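Local coordinates for autoinducer 2-binding protein LsrB (Clostridium saccharobutylicum DSM 13864, PDB 6DSP) that binds the quorum-sensing signal autoinducer-2 between its two lobes and probably acts as its receptor, as a member of the bacterial solute-binding protein 2 family, at residues G125-L130 with Q172-K177; V309-V314 with A319-T324. All coordinates share one frame; numbering follows the deposited sequence.

Contact 1. Residues G125-L130 with Q172-K177; sequences GTPEQL and QVEGEK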
loop_
_atom_site.group_PDB
_atom_site.type_symbol
_atom_site.label_atom_id
_atom_site.label_comp_id
_atom_site.label_asym_id
_atom_site.label_seq_id
_atom_site.Cartn_x
_atom_site.Cartn_y
_atom_site.Cartn_z
ATOM N N GLY A 125 3.356 -5.550 -5.353
ATOM C CA GLY A 125 2.840 -6.202 -6.548
ATOM C C GLY A 125 2.680 -5.216 -7.677
ATOM O O GLY A 125 2.798 -4.000 -7.502
ATOM N N THR A 126 2.423 -5.763 -8.874
ATOM C CA THR A 126 2.180 -4.869 -9.995
ATOM C C THR A 126 0.787 -4.263 -9.862
ATOM O O THR A 126 -0.108 -4.842 -9.218
ATOM C CB THR A 126 2.286 -5.615 -11.321
ATOM O OG1 THR A 126 1.183 -6.526 -11.408
ATOM C CG2 THR A 126 3.623 -6.387 -11.433
ATOM N N PRO A 127 0.555 -3.113 -10.502
ATOM C CA PRO A 127 -0.776 -2.509 -10.383
ATOM C C PRO A 127 -1.854 -3.333 -11.058
ATOM O O PRO A 127 -3.000 -3.318 -10.617
ATOM C CB PRO A 127 -0.613 -1.101 -10.982
ATOM C CG PRO A 127 0.616 -1.149 -11.775
ATOM C CD PRO A 127 1.511 -2.232 -11.184
ATOM N N GLU A 128 -1.509 -4.077 -12.103
ATOM C CA GLU A 128 -2.490 -4.989 -12.684
ATOM C C GLU A 128 -2.867 -6.085 -11.692
ATOM O O GLU A 128 -4.058 -6.388 -11.515
ATOM C CB GLU A 128 -1.958 -5.567 -14.010
ATOM C CG GLU A 128 -3.028 -6.340 -14.769
ATOM C CD GLU A 128 -2.564 -6.798 -16.144
ATOM O OE1 GLU A 128 -1.576 -6.211 -16.661
ATOM O OE2 GLU A 128 -3.192 -7.741 -16.712
ATOM N N GLN A 129 -1.864 -6.689 -11.033
ATOM C CA GLN A 129 -2.136 -7.738 -10.046
ATOM C C GLN A 129 -3.025 -7.202 -8.935
ATOM O O GLN A 129 -3.992 -7.851 -8.511
ATOM C CB GLN A 129 -0.824 -8.208 -9.377
ATOM C CG GLN A 129 0.049 -9.175 -10.127
ATOM C CD GLN A 129 1.252 -9.541 -9.267
ATOM O OE1 GLN A 129 1.925 -8.667 -8.662
ATOM N NE2 GLN A 129 1.520 -10.829 -9.179
ATOM N N LEU A 130 -2.668 -6.033 -8.399
ATOM C CA LEU A 130 -3.346 -5.542 -7.206
ATOM C C LEU A 130 -4.712 -4.963 -7.552
ATOM O O LEU A 130 -5.687 -5.205 -6.827
ATOM C CB LEU A 130 -2.453 -4.528 -6.473
ATOM C CG LEU A 130 -1.220 -5.184 -5.841
ATOM C CD1 LEU A 130 -0.123 -4.179 -5.551
ATOM C CD2 LEU A 130 -1.624 -5.928 -4.562
ATOM N N GLN A 172 -6.213 1.889 -8.797
ATOM C CA GLN A 172 -7.506 2.364 -9.263
ATOM C C GLN A 172 -7.537 2.396 -10.780
ATOM O O GLN A 172 -8.492 1.920 -11.389
ATOM C CB GLN A 172 -7.802 3.736 -8.656
ATOM C CG GLN A 172 -9.210 4.217 -8.843
ATOM C CD GLN A 172 -9.481 4.983 -10.108
ATOM O OE1 GLN A 172 -8.681 5.033 -11.005
ATOM N NE2 GLN A 172 -10.664 5.560 -10.175
ATOM N N VAL A 173 -6.465 2.863 -11.397
ATOM C CA VAL A 173 -6.451 2.941 -12.859
ATOM C C VAL A 173 -6.574 1.554 -13.466
ATOM O O VAL A 173 -7.354 1.334 -14.403
ATOM C CB VAL A 173 -5.189 3.676 -13.342
ATOM C CG1 VAL A 173 -5.020 3.496 -14.824
ATOM C CG2 VAL A 173 -5.281 5.151 -12.979
ATOM N N GLU A 174 -5.808 0.596 -12.949
ATOM C CA GLU A 174 -5.859 -0.755 -13.497
ATOM C C GLU A 174 -7.154 -1.460 -13.134
ATOM O O GLU A 174 -7.701 -2.206 -13.966
ATOM C CB GLU A 174 -4.661 -1.558 -13.009
ATOM C CG GLU A 174 -3.337 -1.092 -13.638
ATOM C CD GLU A 174 -3.407 -1.106 -15.155
ATOM O OE1 GLU A 174 -3.895 -2.108 -15.702
ATOM O OE2 GLU A 174 -3.030 -0.090 -15.779
ATOM N N GLY A 175 -7.670 -1.244 -11.923
ATOM C CA GLY A 175 -8.931 -1.856 -11.541
ATOM C C GLY A 175 -10.088 -1.338 -12.372
ATOM O O GLY A 175 -10.964 -2.105 -12.773
ATOM N N GLU A 176 -10.089 -0.038 -12.667
ATOM C CA GLU A 176 -11.130 0.527 -13.518
ATOM C C GLU A 176 -11.060 -0.040 -14.929
ATOM O O GLU A 176 -12.097 -0.324 -15.531
ATOM C CB GLU A 176 -11.044 2.053 -13.563
ATOM C CG GLU A 176 -11.572 2.756 -12.326
ATOM C CD GLU A 176 -13.092 2.629 -12.217
ATOM O OE1 GLU A 176 -13.534 1.719 -11.541
ATOM O OE2 GLU A 176 -13.860 3.388 -12.859
ATOM N N LYS A 177 -9.855 -0.170 -15.496
ATOM C CA LYS A 177 -9.739 -0.775 -16.824
ATOM C C LYS A 177 -10.278 -2.200 -16.813
ATOM O O LYS A 177 -10.979 -2.623 -17.750
ATOM C CB LYS A 177 -8.271 -0.768 -17.256
ATOM C CG LYS A 177 -7.698 0.574 -17.630
ATOM C CD LYS A 177 -6.229 0.367 -17.998
ATOM C CE LYS A 177 -5.497 1.659 -18.236
ATOM N NZ LYS A 177 -4.012 1.407 -18.260
#
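E174 lays the aliphatic part of its side chain against the first turn of helix 127-144. Its CB stands 3.4 Å from P127 O, and its CG packs 3.8 Å from P127 CB, with the backbone N of E128 close by. The touch is thus hydrocarbon against a peptide group and a proline ring, with E128 and E174 lying 5.5 Å apart, CA to CA. Beyond CG the chain bends (chi2 -55°) and carries the carboxylate past the E128 side chain, E174 OE1 lying 4.3 Å from E128 CB, while E174 OE2 turns to K177 NZ at 3.1 Å. This salt bridge, one helical turn on, reaches OE2 on its syn side, 24° out of the carboxylate plane. It probably offsets the nearby like charge of E128, whose OE1 is 4.8 Å from E174 OE1.

A capping box fixes the turn that E174 touches. T126, the N-cap, accepts from the backbone of Q129 (OG1 to N, 3.1 Å), while Q129 OE1 receives T126 N on an in-plane lone pair at 3.0 Å.

Further round the second helix, E176 and Q172 face strand 155-160: E176 OE1 bonds to Y156 OH and W158 NE1, and Q172 packs on W158 and Y160. P127 and L130 lean on W171, a residue of the autoinducer-2 pocket, and L130 also meets F250 and Q124 there. In this two-lobed periplasmic binding protein, helix 127-144, entered straight from strand 120-123 of the eight-stranded sheet, thereby packs its start against helix 166-182, which lies over the four-stranded parallel sheet of the second lobe.

Contact 2. Residues V309-V314 with A319-T324; sequences VMPNSV and ADDSDT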
loop_
_atom_site.group_PDB
_atom_site.type_symbol
_atom_site.label_atom_id
_atom_site.label_comp_id
_atom_site.label_asym_id
_atom_site.label_seq_id
_atom_site.Cartn_x
_atom_site.Cartn_y
_atom_site.Cartn_z
ATOM N N VAL A 309 16.108 -8.090 -9.089
ATOM C CA VAL A 309 15.794 -6.690 -9.383
ATOM C C VAL A 309 15.213 -6.599 -10.788
ATOM O O VAL A 309 15.851 -7.003 -11.765
ATOM C CB VAL A 309 17.028 -5.793 -9.239
ATOM C CG1 VAL A 309 16.662 -4.313 -9.453
ATOM C CG2 VAL A 309 17.650 -5.995 -7.861
ATOM N N MET A 310 14.006 -6.052 -10.890
ATOM C CA MET A 310 13.243 -5.929 -12.124
ATOM C C MET A 310 13.311 -4.513 -12.664
ATOM O O MET A 310 13.560 -3.563 -11.913
ATOM C CB MET A 310 11.763 -6.259 -11.868
ATOM C CG MET A 310 11.561 -7.506 -11.032
ATOM S SD MET A 310 12.336 -8.962 -11.732
ATOM C CE MET A 310 11.369 -9.088 -13.219
ATOM N N PRO A 311 13.054 -4.302 -13.953
ATOM C CA PRO A 311 12.998 -2.922 -14.472
ATOM C C PRO A 311 11.834 -2.142 -13.881
ATOM O O PRO A 311 10.815 -2.700 -13.467
ATOM C CB PRO A 311 12.805 -3.116 -15.984
ATOM C CG PRO A 311 12.402 -4.466 -16.169
ATOM C CD PRO A 311 12.784 -5.307 -14.992
ATOM N N ASN A 312 11.990 -0.818 -13.889
ATOM C CA ASN A 312 10.952 0.060 -13.352
ATOM C C ASN A 312 9.612 -0.146 -14.054
ATOM O O ASN A 312 8.547 0.048 -13.443
ATOM C CB ASN A 312 11.385 1.507 -13.514
ATOM C CG ASN A 312 12.486 1.866 -12.550
ATOM O OD1 ASN A 312 12.539 1.359 -11.427
ATOM N ND2 ASN A 312 13.384 2.720 -12.998
ATOM N N SER A 313 9.638 -0.542 -15.328
ATOM C CA SER A 313 8.397 -0.684 -16.063
ATOM C C SER A 313 7.534 -1.859 -15.590
ATOM O O SER A 313 6.376 -1.935 -16.020
ATOM C CB SER A 313 8.693 -0.801 -17.555
ATOM O OG SER A 313 9.557 -1.885 -17.817
ATOM N N VAL A 314 8.006 -2.726 -14.676
ATOM C CA VAL A 314 7.070 -3.694 -14.088
ATOM C C VAL A 314 5.955 -3.015 -13.310
ATOM O O VAL A 314 4.886 -3.611 -13.116
ATOM C CB VAL A 314 7.780 -4.779 -13.237
ATOM C CG1 VAL A 314 8.836 -5.514 -14.034
ATOM C CG2 VAL A 314 8.334 -4.233 -11.897
ATOM N N ALA A 319 7.272 3.573 -17.885
ATOM C CA ALA A 319 8.496 3.974 -17.192
ATOM C C ALA A 319 9.740 3.792 -18.073
ATOM O O ALA A 319 9.876 2.823 -18.835
ATOM C CB ALA A 319 8.669 3.139 -15.934
ATOM N N ASP A 320 10.658 4.734 -17.965
ATOM C CA ASP A 320 11.937 4.638 -18.657
ATOM C C ASP A 320 12.819 3.610 -17.954
ATOM O O ASP A 320 13.030 3.666 -16.732
ATOM C CB ASP A 320 12.561 6.029 -18.628
ATOM C CG ASP A 320 13.787 6.161 -19.506
ATOM O OD1 ASP A 320 14.219 5.178 -20.114
ATOM O OD2 ASP A 320 14.311 7.299 -19.560
ATOM N N ASP A 321 13.316 2.641 -18.719
ATOM C CA ASP A 321 14.170 1.594 -18.190
ATOM C C ASP A 321 15.641 1.835 -18.511
ATOM O O ASP A 321 16.463 0.942 -18.292
ATOM C CB ASP A 321 13.722 0.221 -18.715
ATOM C CG ASP A 321 12.402 -0.246 -18.147
ATOM O OD1 ASP A 321 12.011 0.159 -17.027
ATOM O OD2 ASP A 321 11.759 -1.086 -18.857
ATOM N N SER A 322 15.986 3.021 -19.007
ATOM C CA SER A 322 17.339 3.280 -19.493
ATOM C C SER A 322 18.411 3.116 -18.422
ATOM O O SER A 322 19.501 2.634 -18.720
ATOM C CB SER A 322 17.432 4.684 -20.106
ATOM O OG SER A 322 16.587 4.817 -21.220
ATOM N N ASP A 323 18.126 3.491 -17.172
ATOM C CA ASP A 323 19.121 3.443 -16.094
ATOM C C ASP A 323 18.989 2.113 -15.350
ATOM O O ASP A 323 18.048 1.911 -14.579
ATOM C CB ASP A 323 18.908 4.625 -15.152
ATOM C CG ASP A 323 19.881 4.651 -13.997
ATOM O OD1 ASP A 323 20.774 3.784 -13.878
ATOM O OD2 ASP A 323 19.750 5.600 -13.196
ATOM N N THR A 324 19.931 1.205 -15.569
ATOM C CA THR A 324 19.800 -0.091 -14.922
ATOM C C THR A 324 20.192 -0.069 -13.453
ATOM O O THR A 324 20.106 -1.113 -12.810
ATOM C CB THR A 324 20.580 -1.181 -15.650
ATOM O OG1 THR A 324 21.945 -0.812 -15.604
ATOM C CG2 THR A 324 20.120 -1.344 -17.104
HETATM O O HOH W 1 12.193 4.940 -14.736
#
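D321 reaches back to S313 within the long connecting loop of a beta hairpin, whose strands 305-311 and 327-330 are antiparallel neighbours in the mixed sheet; the chain leaves the first in a short 3-10 turn.

Two hydrogen bonds carry the closure. D321 OD1 accepts from S313 N at 3.0 Å and D321 OD2 from S313 OG at 2.6 Å, each through its syn lone pair, so one serine holds both carboxylate oxygens and limits rotation of the group. With chi1 at 57° the S313 hydroxyl tucks in over its own backbone and points at OD2.

Van der Waals contacts fill in beside them: P311 CB lies against the carboxylate, 3.5 Å from D321 OD1, whereas the A319 methyl rests on carbon, 3.8 Å from S313 CA and 4.0 Å from N312 CB.

A water adds a looser link, donating to D320 O and accepting weakly from N312 ND2. N312 is anchored mainly elsewhere, ND2 to S326 OG and OD1 to R118 NH2.

Within 319-324 an Asx turn shapes the corner: D320 OD1 takes both S322 OG, at 2.6 Å, and S322 N, at 3.0 Å and 53° out of the carboxylate plane.

In the fold
From the N terminus the chain builds the first five parallel strands of the mixed sheet, and on leaving strand 120-123 it opens contact 1. That contact closes a 41-residue excursion through helix 127-144 and strand 155-160, joining two helices beside the four-stranded sheet. After the rest of that lobe, the chain returns to the mixed sheet, where contact 2, with four residues between its segments, closes a turn within the 312-326 loop joining strands 305-311 and 327-330. The two are in series, neither enclosing nor crossing the other. With centres about 18 Å apart they still meet: T126 CG2 packs 3.5 Å from V314 O, bringing the loop at the end of these inner strands against the helix start near the ligand.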